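PDB 2VSD: CHIR AB1 from Gallus gallus, which is an avian Fc receptor of the immunoglobulin superfamily, probably binding the Fc region of chicken antibody through the immunoglobulin domain described here. Local coordinates for residues G15-L18 with G19-V22; A61-N64 with L65-G69. All coordinates share one frame; numbering follows the deposited sequence.

Interaction 1: G15-L18 with G19-V22. Unlike the reference sequence in segment 19-22: Thr21 (reference Asn).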
loop_
_atom_site.group_PDB
_atom_site.type_symbol
_atom_site.label_atom_id
_atom_site.label_comp_id
_atom_site.label_asym_id
_atom_site.label_seq_id
_atom_site.Cartn_x
_atom_site.Cartn_y
_atom_site.Cartn_z
ATOM N N GLY A 15 -26.755 10.003 3.633
ATOM C CA GLY A 15 -27.682 8.943 4.057
ATOM C C GLY A 15 -27.183 7.517 3.773
ATOM O O GLY A 15 -27.985 6.602 3.576
ATOM N N VAL A 16 -25.866 7.323 3.809
ATOM C CA VAL A 16 -25.295 6.005 3.566
ATOM C C VAL A 16 -25.470 5.137 4.808
ATOM O O VAL A 16 -25.213 5.585 5.936
ATOM C CB VAL A 16 -23.799 6.078 3.158
ATOM C CG1 VAL A 16 -23.229 4.673 3.016
ATOM C CG2 VAL A 16 -23.661 6.853 1.839
ATOM N N SER A 17 -25.909 3.897 4.598
ATOM C CA SER A 17 -26.184 2.946 5.671
ATOM C C SER A 17 -25.491 1.630 5.413
ATOM O O SER A 17 -25.134 1.339 4.276
ATOM C CB SER A 17 -27.693 2.679 5.682
ATOM O OG SER A 17 -28.393 3.910 5.861
ATOM N N LEU A 18 -25.351 0.790 6.439
ATOM C CA LEU A 18 -24.924 -0.597 6.194
ATOM C C LEU A 18 -25.775 -1.245 5.111
ATOM O O LEU A 18 -27.005 -1.101 5.113
ATOM C CB LEU A 18 -25.040 -1.451 7.469
ATOM C CG LEU A 18 -24.131 -1.193 8.678
ATOM C CD1 LEU A 18 -23.936 -2.520 9.446
ATOM C CD2 LEU A 18 -22.795 -0.600 8.345
ATOM N N GLY A 19 -25.114 -1.992 4.242
ATOM C CA GLY A 19 -25.743 -2.665 3.123
ATOM C C GLY A 19 -25.710 -1.890 1.833
ATOM O O GLY A 19 -25.913 -2.470 0.756
ATOM N N ASP A 20 -25.434 -0.582 1.905
ATOM C CA ASP A 20 -25.377 0.206 0.686
ATOM C C ASP A 20 -24.043 -0.006 -0.010
ATOM O O ASP A 20 -23.069 -0.365 0.636
ATOM C CB ASP A 20 -25.517 1.695 0.986
ATOM C CG ASP A 20 -26.884 2.085 1.419
ATOM O OD1 ASP A 20 -27.841 1.264 1.337
ATOM O OD2 ASP A 20 -26.982 3.235 1.890
ATOM N N THR A 21 -24.003 0.210 -1.327
ATOM C CA THR A 21 -22.745 0.158 -2.082
ATOM C C THR A 21 -22.255 1.594 -2.346
ATOM O O THR A 21 -23.039 2.473 -2.752
ATOM C CB THR A 21 -22.923 -0.695 -3.396
ATOM O OG1 THR A 21 -23.290 -2.016 -3.005
ATOM C CG2 THR A 21 -21.616 -0.752 -4.228
ATOM N N VAL A 22 -20.988 1.858 -2.040
ATOM C CA VAL A 22 -20.396 3.163 -2.303
ATOM C C VAL A 22 -19.285 3.045 -3.344
ATOM O O VAL A 22 -18.674 1.992 -3.504
ATOM C CB VAL A 22 -19.845 3.883 -1.035
ATOM C CG1 VAL A 22 -20.957 4.167 -0.028
ATOM C CG2 VAL A 22 -18.704 3.041 -0.357
HETATM O O HOH W 1 -29.424 4.106 3.101
HETATM O O HOH W 2 -28.912 -0.451 3.158
#
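Asp20 closes a type II beta turn, Ser17 to Asp20, by reaching back to Ser17 with both backbone and side chain. The turn leads from the loop after strand 7-11 into strand 21-27 of an immunoglobulin domain. Its defining bond runs from Asp20 N to Ser17 O at 3.1 Å. The carboxylate supplies a second link: OD2 of Asp20 takes the N-H of Ser17 at 3.0 Å in a fairly straight bond (161° at the hydrogen), the donor approaching from above the carboxylate plane. CG of Asp20 stands beside its own backbone N (chi1 -71°), which swings the carboxylate over the turn and brings OD2 to Ser17 N. Leu18 is the second residue of the turn, its side chain lying against Val62. Gly19, the third, has the positive phi (94°) of a type II turn, a position commonly held by glycine. Behind the polar turn, Val16 and Val22 cross at about a right angle, CG1 to CG1 at 3.8 Å, and Val22 extends this apolar side toward Val62. Two waters complete the outer side. One donates to Leu18 O and Asp20 OD1; the other donates to Gly15 O and to Asp20 OD2 and accepts from Ser17 OG, 3.0 Å from the water oxygen.

Interaction 2: A61-N64 with L65-G69. With NAG (2-acetamido-2-deoxy-beta-D-glucopyranose), chain B; NAG (2-acetamido-2-deoxy-beta-D-glucopyranose), chain C.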
loop_
_atom_site.group_PDB
_atom_site.type_symbol
_atom_site.label_atom_id
_atom_site.label_comp_id
_atom_site.label_asym_id
_atom_site.label_seq_id
_atom_site.Cartn_x
_atom_site.Cartn_y
_atom_site.Cartn_z
ATOM N N ALA A 61 -19.378 -2.766 -0.911
ATOM C CA ALA A 61 -20.533 -2.714 -0.028
ATOM C C ALA A 61 -20.088 -2.251 1.350
ATOM O O ALA A 61 -19.004 -2.623 1.821
ATOM C CB ALA A 61 -21.178 -4.088 0.050
ATOM N N VAL A 62 -20.915 -1.433 1.994
ATOM C CA VAL A 62 -20.701 -1.065 3.392
ATOM C C VAL A 62 -21.203 -2.247 4.224
ATOM O O VAL A 62 -22.409 -2.577 4.181
ATOM C CB VAL A 62 -21.450 0.231 3.734
ATOM C CG1 VAL A 62 -21.230 0.620 5.200
ATOM C CG2 VAL A 62 -20.998 1.389 2.766
ATOM N N THR A 63 -20.298 -2.935 4.915
ATOM C CA THR A 63 -20.693 -4.142 5.639
ATOM C C THR A 63 -20.485 -4.002 7.137
ATOM O O THR A 63 -20.868 -4.892 7.901
ATOM C CB THR A 63 -19.912 -5.360 5.151
ATOM O OG1 THR A 63 -18.514 -5.199 5.482
ATOM C CG2 THR A 63 -20.072 -5.516 3.636
ATOM N N ASN A 64 -19.862 -2.922 7.586
ATOM C CA ASN A 64 -19.761 -2.794 9.051
ATOM C C ASN A 64 -19.425 -1.373 9.440
ATOM O O ASN A 64 -19.095 -0.561 8.581
ATOM C CB ASN A 64 -18.750 -3.790 9.613
ATOM C CG ASN A 64 -17.331 -3.484 9.155
ATOM O OD1 ASN A 64 -16.897 -3.883 8.076
ATOM N ND2 ASN A 64 -16.634 -2.733 9.952
ATOM N N LEU A 65 -19.526 -1.076 10.730
ATOM C CA LEU A 65 -19.354 0.283 11.216
ATOM C C LEU A 65 -17.937 0.807 10.977
ATOM O O LEU A 65 -17.763 2.041 10.903
ATOM C CB LEU A 65 -19.636 0.331 12.722
ATOM C CG LEU A 65 -21.085 0.006 13.112
ATOM C CD1 LEU A 65 -21.183 0.009 14.663
ATOM C CD2 LEU A 65 -22.095 0.915 12.489
ATOM N N GLU A 66 -16.962 -0.087 10.862
ATOM C CA GLU A 66 -15.575 0.333 10.650
ATOM C C GLU A 66 -15.286 0.827 9.236
ATOM O O GLU A 66 -14.192 1.324 8.963
ATOM C CB GLU A 66 -14.574 -0.740 11.119
ATOM C CG GLU A 66 -14.730 -1.028 12.646
ATOM C CD GLU A 66 -13.747 -2.076 13.136
ATOM O OE1 GLU A 66 -13.168 -2.786 12.288
ATOM O OE2 GLU A 66 -13.572 -2.197 14.375
ATOM N N ASP A 67 -16.287 0.728 8.357
ATOM C CA ASP A 67 -16.184 1.295 7.011
ATOM C C ASP A 67 -16.253 2.817 7.036
ATOM O O ASP A 67 -15.801 3.458 6.120
ATOM C CB ASP A 67 -17.285 0.757 6.062
ATOM C CG ASP A 67 -17.029 -0.666 5.628
ATOM O OD1 ASP A 67 -15.865 -0.993 5.313
ATOM O OD2 ASP A 67 -17.991 -1.458 5.598
ATOM N N ALA A 68 -16.805 3.378 8.101
ATOM C CA ALA A 68 -16.876 4.828 8.242
ATOM C C ALA A 68 -15.462 5.403 8.360
ATOM O O ALA A 68 -14.544 4.712 8.773
ATOM C CB ALA A 68 -17.701 5.179 9.492
ATOM N N GLY A 69 -15.266 6.656 7.970
ATOM C CA GLY A 69 -13.979 7.283 8.286
ATOM C C GLY A 69 -13.426 8.109 7.155
ATOM O O GLY A 69 -14.159 8.523 6.239
HETATM C C1 NAG B . -11.960 4.976 10.757
HETATM C C2 NAG B . -12.309 3.619 11.384
HETATM C C3 NAG B . -13.733 3.563 11.990
HETATM C C4 NAG B . -14.057 4.842 12.772
HETATM C C5 NAG B . -13.627 6.083 11.967
HETATM C C6 NAG B . -13.857 7.432 12.672
HETATM C C7 NAG B . -11.063 1.724 10.383
HETATM C C8 NAG B . -9.893 2.124 11.186
HETATM N N2 NAG B . -12.161 2.500 10.439
HETATM O O3 NAG B . -13.832 2.398 12.814
HETATM O O4 NAG B . -15.445 5.040 12.997
HETATM O O5 NAG B . -12.237 6.002 11.674
HETATM O O6 NAG B . -13.228 7.385 13.954
HETATM O O7 NAG B . -10.920 0.715 9.648
HETATM C C1 NAG C . -16.229 4.203 13.897
HETATM C C2 NAG C . -17.360 4.991 14.596
HETATM C C3 NAG C . -17.641 4.577 16.027
HETATM C C4 NAG C . -17.390 3.090 16.243
HETATM C C5 NAG C . -15.937 2.732 15.890
HETATM C C6 NAG C . -15.616 1.234 15.884
HETATM C C7 NAG C . -17.892 7.045 13.430
HETATM C C8 NAG C . -17.782 8.537 13.319
HETATM N N2 NAG C . -17.287 6.449 14.445
HETATM O O3 NAG C . -18.992 4.904 16.289
HETATM O O4 NAG C . -17.554 2.888 17.632
HETATM O O5 NAG C . -15.544 3.180 14.598
HETATM O O6 NAG C . -16.668 0.541 15.228
HETATM O O7 NAG C . -18.520 6.437 12.552
HETATM O O HOH W 3 -17.106 -3.243 3.901
#
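Asp67 turns its carboxylate back onto the backbone of Thr63 and Asn64 at the short helical turn between strands E and F of the immunoglobulin domain, here the 3-10 segment 65-67. It opens the D-x-G-x-Y-x-C pattern of Asp67, Gly69, Tyr71 and Cys73, the last in a disulfide with Cys26. A single oxygen, OD2, accepts two backbone N-H groups: Thr63 N at 2.8 Å, nearly in line with the C-O bond, and Asn64 N at 3.1 Å, from above the carboxylate plane. The first torsion of Asp67 (-74°) points CG away from the carbonyl carbon and carries OD2 back to both donors, while Asp67 N returns a bond to Asn64 O at 3.1 Å. The side chain therefore grips the start of the turn and the backbone closes it.

This part is tightly packed. Val62 and Asp67 run past each other in opposite directions, Val62 CG1 lying 3.9 Å from Asp67 OD2. OD1 forms a salt bridge with Arg44, which would be expected to stabilise the negative charge. Toward Ala61 and Thr63 the contact is hydrated: a water donates to OD2 and to Ala61 O and accepts from Thr63 OG1.

The outer side is looser and lies against a glycan, probably attached at Asn40 in an Asn-Gly-Thr sequon. Leu65 and Glu66 are exposed, and a hydrogen bond runs from N2 of the first N-acetylglucosamine to Glu66 O, 2.8 Å. Glu66 CG and Ala68 CB lie close to O6 and O7, respectively, of the second sugar.

The segment bridges the two sheets, leaving strand 55-61 and entering strand 69-78, where the Tyr71 hydroxyl bonds to Asp67 O in a tyrosine corner and Gly69 pairs with Leu92 of strand 81-92.

In the fold
Both contacts lie at one end of the immunoglobulin sandwich, their centres about 8 Å apart, and each uses an aspartate folded back onto preceding backbone. Their surroundings differ. The carboxylate of interaction 1 is partly exposed, takes one N-H and meets two waters; that of interaction 2 is buried, takes two N-H groups and one water, and is set apart by its salt bridge to Arg44. Interaction 1 leads into strand 21-27; interaction 2 carries the chain from strand 55-61 across to the other sheet and is flanked by the glycan. They join through Val62, whose N and O probably pair with Asp20 O and Gly19 N, each at 2.8 Å, while Leu18 also packs against Asn64.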